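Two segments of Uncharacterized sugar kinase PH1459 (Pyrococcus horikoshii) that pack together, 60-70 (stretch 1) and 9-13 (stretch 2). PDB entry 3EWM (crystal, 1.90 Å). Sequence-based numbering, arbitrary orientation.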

ATOM      1  N   PRO A  60      -1.958  11.857   3.152  1.00 11.89           N
ATOM      2  CA  PRO A  60      -3.357  11.871   3.553  1.00 11.49           C
ATOM      3  C   PRO A  60      -3.714  10.727   4.491  1.00 10.27           C
ATOM      4  O   PRO A  60      -4.593  10.876   5.331  1.00  9.05           O
ATOM      5  CB  PRO A  60      -4.096  11.684   2.238  1.00 11.99           C
ATOM      6  CG  PRO A  60      -3.155  12.304   1.218  1.00 13.17           C
ATOM      7  CD  PRO A  60      -1.819  11.813   1.687  1.00 12.12           C
ATOM      8  N   PHE A  61      -3.041   9.593   4.322  1.00  9.46           N
ATOM      9  CA  PHE A  61      -3.353   8.413   5.120  1.00  8.87           C
ATOM     10  C   PHE A  61      -2.840   8.598   6.530  1.00  8.25           C
ATOM     11  O   PHE A  61      -3.491   8.205   7.488  1.00  8.48           O
ATOM     12  CB  PHE A  61      -2.805   7.140   4.458  1.00  8.21           C
ATOM     13  CG  PHE A  61      -3.633   6.666   3.276  1.00  9.83           C
ATOM     14  CD1 PHE A  61      -4.807   7.350   2.895  1.00  9.19           C
ATOM     15  CD2 PHE A  61      -3.260   5.536   2.562  1.00 10.78           C
ATOM     16  CE1 PHE A  61      -5.589   6.910   1.833  1.00  9.02           C
ATOM     17  CE2 PHE A  61      -4.039   5.087   1.497  1.00 11.55           C
ATOM     18  CZ  PHE A  61      -5.201   5.774   1.133  1.00  9.87           C
ATOM     19  N   GLY A  62      -1.668   9.216   6.647  1.00  9.30           N
ATOM     20  CA  GLY A  62      -1.118   9.602   7.947  1.00  7.47           C
ATOM     21  C   GLY A  62      -2.038  10.566   8.663  1.00  8.54           C
ATOM     22  O   GLY A  62      -2.334  10.395   9.853  1.00  7.21           O
ATOM     23  N   GLU A  63      -2.495  11.589   7.943  1.00  7.90           N
ATOM     24  CA  GLU A  63      -3.458  12.539   8.523  1.00  8.96           C
ATOM     25  C   GLU A  63      -4.740  11.875   8.967  1.00  8.16           C
ATOM     26  O   GLU A  63      -5.226  12.158  10.038  1.00  8.31           O
ATOM     27  CB  GLU A  63      -3.790  13.633   7.516  1.00  9.79           C
ATOM     28  CG  GLU A  63      -2.631  14.575   7.300  1.00 13.66           C
ATOM     29  CD  GLU A  63      -2.690  15.265   5.956  1.00 19.30           C
ATOM     30  OE1 GLU A  63      -3.810  15.448   5.424  1.00 20.23           O
ATOM     31  OE2 GLU A  63      -1.610  15.630   5.438  1.00 20.82           O
ATOM     32  N   TYR A  64      -5.276  10.982   8.132  1.00  8.04           N
ATOM     33  CA  TYR A  64      -6.460  10.219   8.483  1.00  8.89           C
ATOM     34  C   TYR A  64      -6.299   9.464   9.784  1.00  8.11           C
ATOM     35  O   TYR A  64      -7.153   9.544  10.667  1.00  8.86           O
ATOM     36  CB  TYR A  64      -6.807   9.247   7.362  1.00  9.04           C
ATOM     37  CG  TYR A  64      -7.830   8.207   7.692  1.00 10.28           C
ATOM     38  CD1 TYR A  64      -9.192   8.518   7.715  1.00 10.84           C
ATOM     39  CD2 TYR A  64      -7.449   6.886   7.942  1.00 10.97           C
ATOM     40  CE1 TYR A  64     -10.133   7.551   7.987  1.00 10.00           C
ATOM     41  CE2 TYR A  64      -8.386   5.917   8.210  1.00 12.20           C
ATOM     42  CZ  TYR A  64      -9.729   6.266   8.238  1.00 11.55           C
ATOM     43  OH  TYR A  64     -10.675   5.302   8.496  1.00 13.35           O
ATOM     44  N   LEU A  65      -5.215   8.706   9.896  1.00  7.68           N
ATOM     45  CA  LEU A  65      -4.999   7.909  11.103  1.00  8.05           C
ATOM     46  C   LEU A  65      -4.927   8.763  12.351  1.00  8.35           C
ATOM     47  O   LEU A  65      -5.529   8.435  13.367  1.00  8.55           O
ATOM     48  CB  LEU A  65      -3.734   7.047  10.973  1.00  7.35           C
ATOM     49  CG  LEU A  65      -3.879   5.975   9.894  1.00  6.20           C
ATOM     50  CD1 LEU A  65      -2.520   5.302   9.646  1.00  6.46           C
ATOM     51  CD2 LEU A  65      -4.932   4.951  10.255  1.00  6.67           C
ATOM     52  N   ILE A  66      -4.180   9.864  12.276  1.00  8.51           N
ATOM     53  CA  ILE A  66      -4.052  10.739  13.431  1.00  9.14           C
ATOM     54  C   ILE A  66      -5.438  11.295  13.802  1.00  9.64           C
ATOM     55  O   ILE A  66      -5.823  11.307  14.970  1.00 10.10           O
ATOM     56  CB  ILE A  66      -3.031  11.877  13.166  1.00  8.98           C
ATOM     57  CG1 ILE A  66      -1.600  11.307  13.072  1.00  8.98           C
ATOM     58  CG2 ILE A  66      -3.113  12.927  14.250  1.00  9.62           C
ATOM     59  CD1 ILE A  66      -0.610  12.244  12.401  1.00 11.17           C
ATOM     60  N   GLU A  67      -6.199  11.709  12.795  1.00 10.10           N
ATOM     61  CA  GLU A  67      -7.538  12.274  13.033  1.00 12.04           C
ATOM     62  C   GLU A  67      -8.470  11.261  13.677  1.00 10.90           C
ATOM     63  O   GLU A  67      -9.184  11.600  14.612  1.00 11.10           O
ATOM     64  CB  GLU A  67      -8.152  12.801  11.741  1.00 11.65           C
ATOM     65  CG  GLU A  67      -7.561  14.142  11.271  1.00 16.48           C
ATOM     66  CD  GLU A  67      -8.171  14.627   9.957  1.00 16.38           C
ATOM     67  OE1 GLU A  67      -9.128  13.973   9.461  1.00 21.89           O
ATOM     68  OE2 GLU A  67      -7.650  15.625   9.395  1.00 23.73           O
ATOM     69  N   GLU A  68      -8.457  10.026  13.184  1.00 10.07           N
ATOM     70  CA  GLU A  68      -9.303   8.973  13.738  1.00  9.53           C
ATOM     71  C   GLU A  68      -8.946   8.640  15.182  1.00  8.56           C
ATOM     72  O   GLU A  68      -9.830   8.418  16.005  1.00  9.04           O
ATOM     73  CB  GLU A  68      -9.237   7.723  12.859  1.00  8.66           C
ATOM     74  CG  GLU A  68      -9.865   7.932  11.449  1.00 12.74           C
ATOM     75  CD  GLU A  68     -11.282   8.491  11.515  1.00 14.74           C
ATOM     76  OE1 GLU A  68     -12.183   7.793  12.009  1.00 13.43           O
ATOM     77  OE2 GLU A  68     -11.491   9.643  11.090  1.00 19.19           O
ATOM     78  N   LEU A  69      -7.648   8.568  15.461  1.00  8.29           N
ATOM     79  CA  LEU A  69      -7.144   8.419  16.817  1.00  8.87           C
ATOM     80  C   LEU A  69      -7.598   9.566  17.717  1.00  9.62           C
ATOM     81  O   LEU A  69      -8.143   9.331  18.777  1.00  9.02           O
ATOM     82  CB  LEU A  69      -5.620   8.290  16.821  1.00  8.20           C
ATOM     83  CG  LEU A  69      -5.171   6.933  16.277  1.00  9.34           C
ATOM     84  CD1 LEU A  69      -3.685   6.902  16.130  1.00  9.54           C
ATOM     85  CD2 LEU A  69      -5.661   5.834  17.195  1.00  8.95           C
ATOM     86  N   SER A  70      -7.379  10.801  17.261  1.00 10.59           N
ATOM     87  CA  SER A  70      -7.876  11.988  17.961  1.00 11.40           C
ATOM     88  C   SER A  70      -9.377  11.903  18.254  1.00 10.81           C
ATOM     89  O   SER A  70      -9.799  12.212  19.359  1.00 10.31           O
ATOM     90  CB  SER A  70      -7.588  13.247  17.154  1.00 12.05           C
ATOM     91  OG  SER A  70      -7.817  14.398  17.955  1.00 15.32           O
TER
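Stretch 2 9-13: ELLID

The strand of stretch 2 crosses the helix of stretch 1 almost exactly at a right angle: the N-to-C directions of strand 11-13 and helix 60-70 differ by 89°, and their axes approach to 8.6 Å. No hydrogen bond spans the two segments, so the contact is made largely by apolar side chains, burying 345 Å² summed over both sides.

Residues 60-70 are helical throughout, held by a regular ladder of i to i+4 backbone bonds that runs from Tyr 64 N to Pro 60 O (2.9 Å) to Ser 70 N to Ile 66 O (2.8 Å). The helix meets its neighbour through side chains. Phe 61, Tyr 64, Leu 65 and Leu 69 all direct their CA-to-CB bonds toward stretch 2; Phe 61, Leu 65 and Leu 69 are spaced four apart, with Tyr 64 three after Phe 61, as on one helical face. Glu 63, Glu 67 and Ser 70 lie out of reach, as suits polar residues that keep at least partial exposure.

Stretch 2 is extended. Glu 9 and Leu 10 precede the strand, which begins at Leu 11 and continues beyond Asp 13. Side chains of an extended chain alternate in direction, and here the CA-to-CB bonds of Leu 10 and Ile 12 point toward the helix, those of Leu 11 and Asp 13 away. The nearest CA pairs, Phe 61 with Ile 12 at 7.0 Å and Leu 65 with Leu 11 at 7.3 Å, fix the register: the later residue of stretch 2 lies by the earlier residue of the helix.

Ile 12, with 95 Å² covered, gives up the most surface. Its branched side chain, with chi1 and chi2 both m, meets three helix residues. Its CG1 lies 3.6 Å from CD2 of Phe 61, and its CD1 lies 3.5 Å from CD2 of Tyr 64 and 3.9 Å from CD2 of Leu 65. Both aromatic rings receive the isoleucine obliquely. Tyrosine suits a partly exposed position here, since its ring carbon can pack against a methyl group while its OH takes no part in the contact.

Leu 65 is the link between Ile 12 and Leu 10. In the m,t rotamer, both its methyl groups lie between these two residues; the closest approaches are CD2 of Leu 65 to CD1 of Ile 12 and CD1 of Leu 65 to CG of Leu 10, both 3.9 Å. CD2 of Leu 65 also comes within 3.4 Å of the backbone O of Leu 11, so Leu 11 meets the helix through its main chain even though its CA-to-CB bond points away. One turn further along, Leu 69 repeats the m,t conformation and sets its CD1 3.7 Å from CD2 of Leu 10. Leu 10 therefore packs against two leucines spaced four residues apart, and its 73 Å² of covered surface nearly matches the 77 Å² of Leu 65. Leucine suits these buried places because its flexible, forked end offers methyl groups that can fill space without requiring a polar partner.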

ATOM      1  N   GLU A   9       3.000  -0.437  15.302  1.00  8.84           N
ATOM      2  CA  GLU A   9       2.461  -0.199  13.990  1.00  8.73           C
ATOM      3  C   GLU A   9       1.140   0.571  14.047  1.00  8.96           C
ATOM      4  O   GLU A   9       0.256   0.270  14.856  1.00  8.86           O
ATOM      5  CB  GLU A   9       2.318  -1.520  13.210  1.00  8.31           C
ATOM      6  CG  GLU A   9       1.288  -2.475  13.711  1.00  9.24           C
ATOM      7  CD  GLU A   9       1.759  -3.372  14.843  1.00 10.55           C
ATOM      8  OE1 GLU A   9       2.779  -3.060  15.500  1.00 10.76           O
ATOM      9  OE2 GLU A   9       1.055  -4.379  15.099  1.00  9.27           O
ATOM     10  N   LEU A  10       1.052   1.569  13.183  1.00  8.27           N
ATOM     11  CA  LEU A  10      -0.173   2.317  12.957  1.00  8.61           C
ATOM     12  C   LEU A  10      -0.277   2.409  11.465  1.00  8.61           C
ATOM     13  O   LEU A  10       0.652   2.888  10.778  1.00  8.75           O
ATOM     14  CB  LEU A  10      -0.118   3.709  13.607  1.00  8.54           C
ATOM     15  CG  LEU A  10      -1.210   4.727  13.235  1.00  8.42           C
ATOM     16  CD1 LEU A  10      -2.607   4.249  13.626  1.00  6.84           C
ATOM     17  CD2 LEU A  10      -0.909   6.119  13.838  1.00  8.03           C
ATOM     18  N   LEU A  11      -1.388   1.900  10.942  1.00  8.65           N
ATOM     19  CA  LEU A  11      -1.485   1.715   9.497  1.00  9.49           C
ATOM     20  C   LEU A  11      -2.909   1.808   8.997  1.00  8.98           C
ATOM     21  O   LEU A  11      -3.857   1.778   9.789  1.00  9.10           O
ATOM     22  CB  LEU A  11      -0.881   0.347   9.098  1.00  9.20           C
ATOM     23  CG  LEU A  11      -1.313  -0.901   9.896  1.00 11.55           C
ATOM     24  CD1 LEU A  11      -2.708  -1.329   9.526  1.00 14.01           C
ATOM     25  CD2 LEU A  11      -0.326  -2.047   9.670  1.00 11.79           C
ATOM     26  N   ILE A  12      -3.045   1.898   7.671  1.00  9.30           N
ATOM     27  CA  ILE A  12      -4.326   1.752   6.988  1.00  8.97           C
ATOM     28  C   ILE A  12      -4.621   0.270   6.757  1.00  9.28           C
ATOM     29  O   ILE A  12      -3.838  -0.454   6.134  1.00  9.98           O
ATOM     30  CB  ILE A  12      -4.351   2.486   5.596  1.00  9.03           C
ATOM     31  CG1 ILE A  12      -3.995   3.973   5.735  1.00  8.89           C
ATOM     32  CG2 ILE A  12      -5.694   2.269   4.904  1.00  7.36           C
ATOM     33  CD1 ILE A  12      -5.120   4.827   6.379  1.00 10.67           C
ATOM     34  N   ASP A  13      -5.734  -0.203   7.290  1.00  9.40           N
ATOM     35  CA  ASP A  13      -6.236  -1.500   6.880  1.00  9.58           C
ATOM     36  C   ASP A  13      -7.122  -1.264   5.682  1.00  9.31           C
ATOM     37  O   ASP A  13      -8.103  -0.511   5.747  1.00  9.77           O
ATOM     38  CB  ASP A  13      -7.072  -2.176   7.972  1.00  9.89           C
ATOM     39  CG  ASP A  13      -6.231  -2.847   9.039  1.00 10.92           C
ATOM     40  OD1 ASP A  13      -5.060  -3.148   8.783  1.00 15.78           O
ATOM     41  OD2 ASP A  13      -6.760  -3.100  10.130  1.00 12.06           O
TER